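PDB 3N6Z: putative immunoglobulin A1 protease from Bacteroides ovatus, which is of unproven function but may cleave immunoglobulin A1, and folds as a long parallel beta-helix. Local coordinates for residues S12-P17 against I58-S63; Y50-A55 against A77-A82; G152-K157 against G188-S193; N161-G166 against D195-Y200. One frame throughout, in Å; residues are numbered along the deposited sequence.

Contact 1 of 4, residues S12-P17 against I58-S63; sequences SYTRVP and IRNMRS
Y13 reaches across to R59 and R62 with its hydroxyl. It donates to the R59 backbone, with Y13 OH 2.5 Å from R59 O. R62 meets the same phenol oxygen side-on with two nitrogens: R62 NE lies 2.5 Å from Y13 OH and R62 NH2 lies 2.8 Å from it. The oxygen stays near the guanidinium plane, and ring and guanidinium planes are 68° apart. Three bonds thus grip one atom and hold the end of the ring.

The methyl of T14 touches two flat groups. T14 CG2 lies over the centre of the Y13 ring and also over one face of the R59 guanidinium, toward its rim. T14 OG1, placed between the backbone N and the carbonyl carbon (chi1 70°), donates to N60, with OG1 2.8 Å from N60 OD1. The other end of that amide donates to V16: N60 ND2 is 3.0 Å from V16 O and comes from above the carbonyl plane. A water accepts from Y13 N and donates to N60 OD1.

Further out, D86 forms a salt bridge with R59, and its backbone O takes a bond from R62 NH2. N60 ND2 also reaches L38 O. R59 and N60 are the middle residues of a type I beta turn from I58 to M61. The contact lays the N-terminal tail on this turn, between two short helices at the N-terminal end of the parallel beta-helix.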
loop_
_atom_site.group_PDB
_atom_site.type_symbol
_atom_site.label_atom_id
_atom_site.label_comp_id
_atom_site.label_asym_id
_atom_site.label_seq_id
_atom_site.Cartn_x
_atom_site.Cartn_y
_atom_site.Cartn_z
ATOM N N SER A 12 14.103 27.055 4.748
ATOM C CA SER A 12 14.298 25.592 4.591
ATOM C C SER A 12 15.045 24.977 5.771
ATOM O O SER A 12 15.989 25.581 6.286
ATOM C CB SER A 12 15.061 25.257 3.285
ATOM O OG SER A 12 16.469 25.411 3.375
ATOM N N TYR A 13 14.633 23.767 6.183
ATOM C CA TYR A 13 15.464 22.965 7.094
ATOM C C TYR A 13 16.522 22.134 6.415
ATOM O O TYR A 13 17.324 21.510 7.110
ATOM C CB TYR A 13 14.658 22.047 8.000
ATOM C CG TYR A 13 14.135 20.768 7.422
ATOM C CD1 TYR A 13 13.023 20.772 6.582
ATOM C CD2 TYR A 13 14.702 19.544 7.768
ATOM C CE1 TYR A 13 12.519 19.625 6.080
ATOM C CE2 TYR A 13 14.192 18.367 7.279
ATOM C CZ TYR A 13 13.130 18.409 6.430
ATOM O OH TYR A 13 12.646 17.205 5.974
ATOM N N THR A 14 16.459 22.044 5.075
ATOM C CA THR A 14 17.440 21.293 4.268
ATOM C C THR A 14 18.415 22.281 3.572
ATOM O O THR A 14 18.267 23.536 3.683
ATOM C CB THR A 14 16.729 20.454 3.189
ATOM O OG1 THR A 14 16.190 21.334 2.211
ATOM C CG2 THR A 14 15.550 19.588 3.748
ATOM N N ARG A 15 19.390 21.713 2.845
ATOM C CA ARG A 15 20.383 22.515 2.112
ATOM C C ARG A 15 19.869 23.122 0.797
ATOM O O ARG A 15 20.586 23.903 0.156
ATOM C CB ARG A 15 21.662 21.697 1.848
ATOM C CG ARG A 15 21.489 20.537 0.876
ATOM C CD ARG A 15 22.786 19.738 0.746
ATOM N NE ARG A 15 22.597 18.531 -0.064
ATOM C CZ ARG A 15 22.107 17.369 0.377
ATOM N NH1 ARG A 15 21.750 17.236 1.668
ATOM N NH2 ARG A 15 21.987 16.329 -0.479
ATOM N N VAL A 16 18.635 22.776 0.395
ATOM C CA VAL A 16 17.992 23.364 -0.809
ATOM C C VAL A 16 16.828 24.204 -0.315
ATOM O O VAL A 16 15.975 23.636 0.392
ATOM C CB VAL A 16 17.446 22.292 -1.812
ATOM C CG1 VAL A 16 16.382 22.890 -2.801
ATOM C CG2 VAL A 16 18.628 21.622 -2.547
ATOM N N PRO A 17 16.795 25.535 -0.671
ATOM C CA PRO A 17 17.755 26.234 -1.588
ATOM C C PRO A 17 19.098 26.606 -0.915
ATOM O O PRO A 17 19.118 26.912 0.289
ATOM C CB PRO A 17 16.986 27.501 -2.001
ATOM C CG PRO A 17 16.087 27.802 -0.802
ATOM C CD PRO A 17 15.874 26.503 -0.036
ATOM N N ILE A 58 12.510 16.443 -1.862
ATOM C CA ILE A 58 11.490 15.596 -1.293
ATOM C C ILE A 58 11.397 15.779 0.230
ATOM O O ILE A 58 10.297 15.701 0.812
ATOM C CB ILE A 58 11.628 14.093 -1.720
ATOM C CG1 ILE A 58 10.247 13.460 -1.927
ATOM C CG2 ILE A 58 12.453 13.296 -0.758
ATOM C CD1 ILE A 58 10.302 12.110 -2.641
ATOM N N ARG A 59 12.518 16.092 0.865
ATOM C CA ARG A 59 12.545 16.392 2.296
ATOM C C ARG A 59 11.946 17.760 2.638
ATOM O O ARG A 59 11.684 18.020 3.794
ATOM C CB ARG A 59 13.960 16.239 2.842
ATOM C CG ARG A 59 14.401 14.773 2.830
ATOM C CD ARG A 59 15.898 14.590 2.937
ATOM N NE ARG A 59 16.366 15.137 4.197
ATOM C CZ ARG A 59 17.255 16.134 4.303
ATOM N NH1 ARG A 59 17.885 16.635 3.230
ATOM N NH2 ARG A 59 17.551 16.602 5.500
ATOM N N ASN A 60 11.677 18.596 1.653
ATOM C CA ASN A 60 10.998 19.878 1.868
ATOM C C ASN A 60 9.475 19.773 1.837
ATOM O O ASN A 60 8.788 20.738 2.169
ATOM C CB ASN A 60 11.470 20.971 0.883
ATOM C CG ASN A 60 12.929 21.365 1.102
ATOM O OD1 ASN A 60 13.434 21.308 2.242
ATOM N ND2 ASN A 60 13.613 21.767 0.017
HETATM N N MSE A 61 8.928 18.601 1.459
HETATM C CA MSE A 61 7.469 18.453 1.386
HETATM C C MSE A 61 6.827 18.843 2.725
HETATM O O MSE A 61 5.798 19.511 2.746
HETATM C CB MSE A 61 7.058 17.034 1.023
HETATM C CG MSE A 61 7.465 16.611 -0.375
HETATM SE SE MSE A 61 7.012 14.775 -0.745
HETATM C CE MSE A 61 5.063 14.984 -0.710
ATOM N N ARG A 62 7.389 18.355 3.823
ATOM C CA ARG A 62 6.767 18.590 5.132
ATOM C C ARG A 62 6.636 20.071 5.465
ATOM O O ARG A 62 5.707 20.489 6.176
ATOM C CB ARG A 62 7.553 17.881 6.212
ATOM C CG ARG A 62 8.980 18.326 6.357
ATOM C CD ARG A 62 9.444 17.641 7.649
ATOM N NE ARG A 62 10.689 16.940 7.566
ATOM C CZ ARG A 62 11.017 15.835 8.268
ATOM N NH1 ARG A 62 10.154 15.152 9.083
ATOM N NH2 ARG A 62 12.242 15.371 8.090
ATOM N N SER A 63 7.531 20.891 4.916
ATOM C CA SER A 63 7.594 22.326 5.229
ATOM C C SER A 63 6.492 23.127 4.536
ATOM O O SER A 63 6.257 24.255 4.897
ATOM C CB SER A 63 8.969 22.866 4.825
ATOM O OG SER A 63 10.027 22.042 5.356
HETATM O O HOH W 1 12.326 22.900 4.378
#

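Contact 2 of 4, residues Y50-A55 against A77-A82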
loop_
_atom_site.group_PDB
_atom_site.type_symbol
_atom_site.label_atom_id
_atom_site.label_comp_id
_atom_site.label_asym_id
_atom_site.label_seq_id
_atom_site.Cartn_x
_atom_site.Cartn_y
_atom_site.Cartn_z
ATOM N N TYR A 50 4.128 21.507 -6.684
ATOM C CA TYR A 50 5.529 21.563 -6.295
ATOM C C TYR A 50 6.286 20.416 -6.980
ATOM O O TYR A 50 5.957 19.235 -6.812
ATOM C CB TYR A 50 5.667 21.433 -4.798
ATOM C CG TYR A 50 5.230 22.638 -3.992
ATOM C CD1 TYR A 50 5.774 23.912 -4.216
ATOM C CD2 TYR A 50 4.302 22.509 -2.950
ATOM C CE1 TYR A 50 5.417 24.984 -3.418
ATOM C CE2 TYR A 50 3.939 23.589 -2.163
ATOM C CZ TYR A 50 4.490 24.817 -2.395
ATOM O OH TYR A 50 4.146 25.886 -1.612
HETATM N N MSE A 51 7.294 20.793 -7.770
HETATM C CA MSE A 51 8.045 19.868 -8.616
HETATM C C MSE A 51 9.338 19.448 -7.905
HETATM O O MSE A 51 10.145 20.324 -7.520
HETATM C CB MSE A 51 8.326 20.524 -9.977
HETATM C CG MSE A 51 8.907 19.593 -11.015
HETATM SE SE MSE A 51 7.734 18.195 -11.592
HETATM C CE MSE A 51 6.557 19.294 -12.685
ATOM N N ILE A 52 9.494 18.127 -7.744
ATOM C CA ILE A 52 10.542 17.533 -6.931
ATOM C C ILE A 52 11.559 16.842 -7.845
ATOM O O ILE A 52 11.204 15.929 -8.604
ATOM C CB ILE A 52 9.949 16.520 -5.960
ATOM C CG1 ILE A 52 8.973 17.206 -4.987
ATOM C CG2 ILE A 52 11.047 15.711 -5.211
ATOM C CD1 ILE A 52 7.946 16.214 -4.376
HETATM N N MSE A 53 12.818 17.272 -7.751
HETATM C CA MSE A 53 13.897 16.772 -8.634
HETATM C C MSE A 53 14.982 15.976 -7.941
HETATM O O MSE A 53 15.805 15.364 -8.614
HETATM C CB MSE A 53 14.546 17.953 -9.368
HETATM C CG MSE A 53 13.572 18.785 -10.231
HETATM SE SE MSE A 53 12.813 17.786 -11.659
HETATM C CE MSE A 53 14.379 17.508 -12.748
ATOM N N ASN A 54 15.028 16.010 -6.622
ATOM C CA ASN A 54 16.049 15.298 -5.856
ATOM C C ASN A 54 15.553 15.046 -4.437
ATOM O O ASN A 54 14.459 15.498 -4.076
ATOM C CB ASN A 54 17.381 16.065 -5.901
ATOM C CG ASN A 54 17.307 17.414 -5.272
ATOM O OD1 ASN A 54 16.717 17.580 -4.210
ATOM N ND2 ASN A 54 17.961 18.384 -5.884
ATOM N N ALA A 55 16.330 14.342 -3.634
ATOM C CA ALA A 55 15.904 13.963 -2.283
ATOM C C ALA A 55 15.895 15.117 -1.307
ATOM O O ALA A 55 15.152 15.091 -0.326
ATOM C CB ALA A 55 16.752 12.808 -1.740
ATOM N N ALA A 77 11.691 13.633 -11.693
ATOM C CA ALA A 77 12.834 12.718 -11.845
ATOM C C ALA A 77 12.647 11.577 -10.856
ATOM O O ALA A 77 11.906 11.699 -9.875
ATOM C CB ALA A 77 14.156 13.456 -11.541
ATOM N N ASP A 78 13.386 10.488 -11.059
ATOM C CA ASP A 78 13.526 9.476 -10.017
ATOM C C ASP A 78 14.259 10.125 -8.839
ATOM O O ASP A 78 15.089 11.007 -9.027
ATOM C CB ASP A 78 14.351 8.263 -10.477
ATOM C CG ASP A 78 13.674 7.419 -11.565
ATOM O OD1 ASP A 78 12.449 7.567 -11.796
ATOM O OD2 ASP A 78 14.396 6.626 -12.172
ATOM N N ILE A 79 13.932 9.671 -7.637
ATOM C CA ILE A 79 14.464 10.228 -6.405
ATOM C C ILE A 79 15.134 9.111 -5.624
ATOM O O ILE A 79 14.485 8.131 -5.269
ATOM C CB ILE A 79 13.382 10.881 -5.529
ATOM C CG1 ILE A 79 12.566 11.879 -6.360
ATOM C CG2 ILE A 79 14.049 11.530 -4.258
ATOM C CD1 ILE A 79 13.321 13.114 -6.867
ATOM N N ASP A 80 16.408 9.240 -5.353
ATOM C CA ASP A 80 17.116 8.232 -4.549
ATOM C C ASP A 80 17.347 8.837 -3.171
ATOM O O ASP A 80 18.097 9.811 -3.025
ATOM C CB ASP A 80 18.425 7.809 -5.216
ATOM C CG ASP A 80 19.083 6.636 -4.521
ATOM O OD1 ASP A 80 18.867 6.450 -3.304
ATOM O OD2 ASP A 80 19.863 5.922 -5.193
HETATM N N MSE A 81 16.682 8.234 -2.175
HETATM C CA MSE A 81 16.714 8.691 -0.792
HETATM C C MSE A 81 17.807 8.041 0.060
HETATM O O MSE A 81 17.788 8.143 1.298
HETATM C CB MSE A 81 15.336 8.517 -0.162
HETATM C CG MSE A 81 14.281 9.434 -0.798
HETATM SE SE MSE A 81 12.528 9.290 0.018
HETATM C CE MSE A 81 12.989 10.241 1.670
ATOM N N ALA A 82 18.805 7.429 -0.578
ATOM C CA ALA A 82 19.933 6.859 0.161
ATOM C C ALA A 82 20.567 7.914 1.046
ATOM O O ALA A 82 20.737 9.061 0.632
ATOM C CB ALA A 82 20.955 6.260 -0.795
#
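A77 faces M53 where two stretches near the N-terminal end of the parallel beta-helix run side by side. Their directions differ by 28°, and no hydrogen bond joins them. Strand 50-52 pairs instead with strand 71-75, while strand 79-80 is an outermost strand of another parallel sheet.

A77 CB points at the M53 backbone, 3.9 Å from M53 O. The methyl at the end of selenomethionine M53 also comes near this CB. D78 CB points away from the other segment, and the carboxylate bonds to V108 N. I79 has the largest share of its segment's packing. Its CG1 stands beside the backbone N, anti to the carbonyl carbon (chi1 -52°), and its CD1 rests on the peptide between M53 and N54. I79 CD1 is 3.4 Å from N54 N and 3.8 Å from I52 CG2. The other branch serves the next residue: I79 CG2 lies 3.6 Å from A55 CA. An alanine in place of I79 would probably open a gap beside I52 and take away the methyls that rest on the M53-N54 peptide and on A55 CA. I58 of helix 55-58 also packs on I79.

D80 contributes its backbone, with D80 O 3.5 Å from A55 CB. A55 starts the helix that N54 caps through its bond to Q57 N. M81 adds a looser apolar contact, with M81 CG 4.3 Å from A55 CB. The segment ends in an Asx turn: A82 N donates to D80 OD1 over 2.9 Å, with an N-H...O angle of 156°.

Contact 3 of 4, residues G152-K157 against G188-S193; sequences GYLGLK and GVLANS
Y153 and L154 pair in parallel with V189 and L190 through three backbone bonds: V189 N to G152 O, L154 N to V189 O and A191 N to L154 O. The L154 N to V189 O bond is 2.8 Å long and nearly straight, at 170°. G152 and G188 mark the corners where each coil turns into these strands. A CB on G188 would come within 2.9 Å of G152 O, a clash that glycine avoids.

On one face of the paired strands, Y153 and V189 lie side by side. V189 CB stands over the middle of the Y153 ring, 3.7 Å from its centroid and 8° off the ring normal, a CH-pi contact. The two methyls spread over the ring. V189 CG1, anti to the backbone N (chi1 -173°), comes 3.5 Å from Y153 CE2, and CG2 is nearer CE1. An alanine in place of Y153 would probably leave the V189 methyls without the ring they lie against and open a gap there. On the other face, L154 CD2 touches L190 CD1 at 3.8 Å.

Past the strands, A191 CB packs 3.4 Å from G155 O, a buried oxygen with no polar partner in the model. N192 OD1 lies 3.4 Å from K157 CA. The amide nitrogen of N192 bonds to V230 O and D158 OD1.

Strands 125-131 and 224-227 flank the pair. Y153 bonds through its backbone to G124 and L126, and its side chain touches V125. From the other neighbour, R226 meets both Y153 and V189, while K227 meets L190 and N192.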
loop_
_atom_site.group_PDB
_atom_site.type_symbol
_atom_site.label_atom_id
_atom_site.label_comp_id
_atom_site.label_asym_id
_atom_site.label_seq_id
_atom_site.Cartn_x
_atom_site.Cartn_y
_atom_site.Cartn_z
ATOM N N GLY A 152 0.493 4.517 6.290
ATOM C CA GLY A 152 -0.076 3.763 7.417
ATOM C C GLY A 152 -1.555 3.571 7.186
ATOM O O GLY A 152 -1.972 2.442 6.947
ATOM N N TYR A 153 -2.326 4.653 7.218
ATOM C CA TYR A 153 -3.729 4.664 6.811
ATOM C C TYR A 153 -3.859 5.240 5.425
ATOM O O TYR A 153 -3.272 6.286 5.113
ATOM C CB TYR A 153 -4.593 5.510 7.763
ATOM C CG TYR A 153 -5.140 4.749 8.916
ATOM C CD1 TYR A 153 -4.331 4.314 9.942
ATOM C CD2 TYR A 153 -6.484 4.399 8.925
ATOM C CE1 TYR A 153 -4.874 3.556 11.005
ATOM C CE2 TYR A 153 -7.029 3.679 9.945
ATOM C CZ TYR A 153 -6.249 3.247 10.970
ATOM O OH TYR A 153 -6.851 2.485 11.958
ATOM N N LEU A 154 -4.688 4.578 4.609
ATOM C CA LEU A 154 -5.161 5.117 3.346
ATOM C C LEU A 154 -6.613 5.543 3.560
ATOM O O LEU A 154 -7.519 4.716 3.653
ATOM C CB LEU A 154 -5.063 4.115 2.216
ATOM C CG LEU A 154 -5.518 4.640 0.842
ATOM C CD1 LEU A 154 -4.782 5.923 0.477
ATOM C CD2 LEU A 154 -5.344 3.549 -0.224
ATOM N N GLY A 155 -6.806 6.850 3.641
ATOM C CA GLY A 155 -8.052 7.423 4.081
ATOM C C GLY A 155 -8.237 7.331 5.590
ATOM O O GLY A 155 -7.538 6.596 6.280
ATOM N N LEU A 156 -9.212 8.092 6.077
ATOM C CA LEU A 156 -9.655 8.002 7.466
ATOM C C LEU A 156 -11.067 7.451 7.494
ATOM O O LEU A 156 -11.826 7.581 6.540
ATOM C CB LEU A 156 -9.613 9.379 8.123
ATOM C CG LEU A 156 -8.208 9.931 8.372
ATOM C CD1 LEU A 156 -8.265 11.397 8.777
ATOM C CD2 LEU A 156 -7.497 9.055 9.400
ATOM N N LYS A 157 -11.418 6.805 8.593
ATOM C CA LYS A 157 -12.692 6.073 8.671
ATOM C C LYS A 157 -13.851 7.012 9.041
ATOM O O LYS A 157 -13.765 7.752 10.034
ATOM C CB LYS A 157 -12.599 4.988 9.729
ATOM C CG LYS A 157 -13.798 4.054 9.754
ATOM C CD LYS A 157 -13.700 3.068 10.908
ATOM C CE LYS A 157 -14.052 3.722 12.225
ATOM N NZ LYS A 157 -14.008 2.773 13.383
ATOM N N GLY A 188 -0.895 0.052 5.469
ATOM C CA GLY A 188 -1.230 -0.716 6.674
ATOM C C GLY A 188 -2.727 -0.983 6.783
ATOM O O GLY A 188 -3.173 -2.143 6.923
ATOM N N VAL A 189 -3.506 0.099 6.687
ATOM C CA VAL A 189 -4.947 0.082 6.873
ATOM C C VAL A 189 -5.616 0.871 5.744
ATOM O O VAL A 189 -5.261 2.022 5.512
ATOM C CB VAL A 189 -5.357 0.683 8.257
ATOM C CG1 VAL A 189 -6.868 0.476 8.475
ATOM C CG2 VAL A 189 -4.524 0.083 9.404
ATOM N N LEU A 190 -6.572 0.238 5.066
ATOM C CA LEU A 190 -7.427 0.885 4.084
ATOM C C LEU A 190 -8.718 1.261 4.817
ATOM O O LEU A 190 -9.350 0.406 5.466
ATOM C CB LEU A 190 -7.744 -0.088 2.931
ATOM C CG LEU A 190 -8.745 0.343 1.864
ATOM C CD1 LEU A 190 -8.318 1.668 1.163
ATOM C CD2 LEU A 190 -8.926 -0.795 0.819
ATOM N N ALA A 191 -9.104 2.524 4.706
ATOM C CA ALA A 191 -10.357 3.023 5.257
ATOM C C ALA A 191 -11.477 2.928 4.215
ATOM O O ALA A 191 -11.486 1.990 3.397
ATOM C CB ALA A 191 -10.170 4.444 5.855
ATOM N N ASN A 192 -12.466 3.825 4.261
ATOM C CA ASN A 192 -13.737 3.581 3.597
ATOM C C ASN A 192 -14.206 4.734 2.729
ATOM O O ASN A 192 -13.410 5.630 2.349
ATOM C CB ASN A 192 -14.774 3.058 4.609
ATOM C CG ASN A 192 -15.286 4.123 5.565
ATOM O OD1 ASN A 192 -14.496 4.955 6.079
ATOM N ND2 ASN A 192 -16.592 4.108 5.816
ATOM N N SER A 193 -15.489 4.731 2.392
ATOM C CA SER A 193 -16.045 5.620 1.381
ATOM C C SER A 193 -17.237 6.323 1.978
ATOM O O SER A 193 -18.047 5.686 2.638
ATOM C CB SER A 193 -16.457 4.801 0.154
ATOM O OG SER A 193 -15.315 4.104 -0.343
#

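Contact 4 of 4, residues N161-G166 against D195-Y200; sequences NGNKTG and DGQESY
D195 and G162 meet through a side chain to backbone bond. G162 N donates to D195 OD2 over 2.8 Å, using the anti lone pair of the carboxylate. A second bond joins two amides: Q197 NE2 lies 2.9 Å from N163 OD1, and the acceptor is in the Q197 amide plane. The two amide planes are 69° apart. Near the strands, G166 N donates to S199 OG over 3.1 Å, and Y200 N donates to G166 O over 3.3 Å. S199 OG in turn bonds to N192 O, so one hydroxyl ties G166 to N192, earlier in the S199 loop.

Other bonds set the shape of N161-G166 itself. N161 OD1 accepts from N163 N, an Asx turn. G162 O accepts both T165 N and T165 OG1. A chi1 of 60° puts T165 OG1 between the backbone N and the carbonyl carbon, where it reaches back to G162 O at 2.7 Å. A water lies within bonding distance of T165 O and Q197 OE1, but has more acceptors around it than protons to give.

Close packing fills in between these bonds. Q197 CB lies 3.3 Å from T165 OG1, and T165 CB also lies 3.3 Å from S199 OG. S199 CA makes a CA-H...O contact with G166 O. G162 has no side chain, and a CB there would come within 2.7 Å of D195 O.

Each segment belongs to the loop between two strands of its coil, and the Y200-G166 bond begins the parallel pairing of 166-169 with 200-202. This stacking of equivalent loops from successive coils is typical of a parallel beta-helix.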
loop_
_atom_site.group_PDB
_atom_site.type_symbol
_atom_site.label_atom_id
_atom_site.label_comp_id
_atom_site.label_asym_id
_atom_site.label_seq_id
_atom_site.Cartn_x
_atom_site.Cartn_y
_atom_site.Cartn_z
ATOM N N ASN A 161 -16.407 14.429 5.730
ATOM C CA ASN A 161 -15.880 15.171 4.611
ATOM C C ASN A 161 -15.111 14.187 3.728
ATOM O O ASN A 161 -14.076 13.643 4.142
ATOM C CB ASN A 161 -14.958 16.241 5.178
ATOM C CG ASN A 161 -14.141 16.955 4.145
ATOM O OD1 ASN A 161 -14.312 16.816 2.909
ATOM N ND2 ASN A 161 -13.220 17.793 4.665
ATOM N N GLY A 162 -15.593 13.997 2.509
ATOM C CA GLY A 162 -15.014 13.055 1.556
ATOM C C GLY A 162 -13.582 13.346 1.180
ATOM O O GLY A 162 -12.870 12.466 0.664
ATOM N N ASN A 163 -13.114 14.570 1.465
ATOM C CA ASN A 163 -11.707 14.896 1.256
ATOM C C ASN A 163 -10.771 14.132 2.185
ATOM O O ASN A 163 -9.557 14.147 1.972
ATOM C CB ASN A 163 -11.482 16.395 1.393
ATOM C CG ASN A 163 -12.120 17.199 0.275
ATOM O OD1 ASN A 163 -12.421 16.684 -0.818
ATOM N ND2 ASN A 163 -12.280 18.497 0.533
ATOM N N LYS A 164 -11.322 13.398 3.172
ATOM C CA LYS A 164 -10.522 12.559 4.066
ATOM C C LYS A 164 -10.399 11.103 3.602
ATOM O O LYS A 164 -9.675 10.314 4.240
ATOM C CB LYS A 164 -11.098 12.662 5.491
ATOM C CG LYS A 164 -11.159 14.116 6.016
ATOM C CD LYS A 164 -9.876 14.909 5.840
ATOM C CE LYS A 164 -9.876 16.248 6.510
ATOM N NZ LYS A 164 -8.636 17.059 6.190
ATOM N N THR A 165 -11.037 10.745 2.488
ATOM C CA THR A 165 -10.780 9.452 1.844
ATOM C C THR A 165 -9.423 9.526 1.133
ATOM O O THR A 165 -8.866 10.603 0.921
ATOM C CB THR A 165 -11.900 9.085 0.810
ATOM O OG1 THR A 165 -11.941 10.112 -0.209
ATOM C CG2 THR A 165 -13.278 8.962 1.483
ATOM N N GLY A 166 -8.890 8.379 0.782
ATOM C CA GLY A 166 -7.598 8.301 0.102
ATOM C C GLY A 166 -7.526 7.212 -0.930
ATOM O O GLY A 166 -8.133 6.166 -0.757
ATOM N N ASP A 195 -19.453 10.561 1.671
ATOM C CA ASP A 195 -19.561 11.925 1.171
ATOM C C ASP A 195 -19.101 12.064 -0.284
ATOM O O ASP A 195 -18.400 13.010 -0.637
ATOM C CB ASP A 195 -18.828 12.885 2.101
ATOM C CG ASP A 195 -19.067 14.342 1.777
ATOM O OD1 ASP A 195 -20.233 14.724 1.502
ATOM O OD2 ASP A 195 -18.090 15.122 1.789
ATOM N N GLY A 196 -19.517 11.115 -1.134
ATOM C CA GLY A 196 -19.256 11.197 -2.556
ATOM C C GLY A 196 -17.872 10.801 -3.038
ATOM O O GLY A 196 -17.581 10.940 -4.233
ATOM N N GLN A 197 -17.022 10.334 -2.124
ATOM C CA GLN A 197 -15.664 9.903 -2.466
ATOM C C GLN A 197 -15.402 8.515 -1.916
ATOM O O GLN A 197 -16.118 8.015 -1.031
ATOM C CB GLN A 197 -14.647 10.918 -1.942
ATOM C CG GLN A 197 -14.781 12.295 -2.599
ATOM C CD GLN A 197 -13.630 13.213 -2.274
ATOM O OE1 GLN A 197 -12.476 12.854 -2.511
ATOM N NE2 GLN A 197 -13.931 14.411 -1.750
ATOM N N GLU A 198 -14.372 7.866 -2.465
ATOM C CA GLU A 198 -14.087 6.486 -2.118
ATOM C C GLU A 198 -12.631 6.300 -1.771
ATOM O O GLU A 198 -11.775 6.992 -2.328
ATOM C CB GLU A 198 -14.360 5.616 -3.316
ATOM C CG GLU A 198 -15.776 5.686 -3.858
ATOM C CD GLU A 198 -15.946 4.777 -5.068
ATOM O OE1 GLU A 198 -15.693 5.242 -6.200
ATOM O OE2 GLU A 198 -16.246 3.594 -4.884
ATOM N N SER A 199 -12.348 5.393 -0.840
ATOM C CA SER A 199 -10.979 4.943 -0.587
ATOM C C SER A 199 -10.735 3.623 -1.304
ATOM O O SER A 199 -11.547 2.682 -1.193
ATOM C CB SER A 199 -10.669 4.797 0.896
ATOM O OG SER A 199 -10.767 6.033 1.595
ATOM N N TYR A 200 -9.622 3.539 -2.036
ATOM C CA TYR A 200 -9.306 2.347 -2.787
ATOM C C TYR A 200 -7.848 2.285 -3.199
ATOM O O TYR A 200 -7.129 3.306 -3.209
ATOM C CB TYR A 200 -10.217 2.190 -4.012
ATOM C CG TYR A 200 -10.227 3.308 -5.019
ATOM C CD1 TYR A 200 -9.256 3.388 -6.010
ATOM C CD2 TYR A 200 -11.286 4.224 -5.057
ATOM C CE1 TYR A 200 -9.317 4.357 -6.985
ATOM C CE2 TYR A 200 -11.369 5.202 -6.044
ATOM C CZ TYR A 200 -10.379 5.263 -7.004
ATOM O OH TYR A 200 -10.437 6.229 -7.988
HETATM O O HOH W 2 -10.016 12.580 -0.857
#

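How the contacts relate
Contacts 1 and 2 share the N-terminal end of the beta-helix, with centres 11 Å apart. They touch where I58 and M61 pack on I52, and their segments alternate along the chain. Contacts 3 and 4 come later and likewise alternate; their centres are 10 Å apart. Bonds from N192 O to S199 OG and from L156 N to K164 O join them directly. The two groups are separate: the nearest atoms of contacts 1 and 3 are about 13 Å apart. The first pair thus joins the tail and short helices to the opening strands, while the second stacks two neighbouring coils through strand and loop.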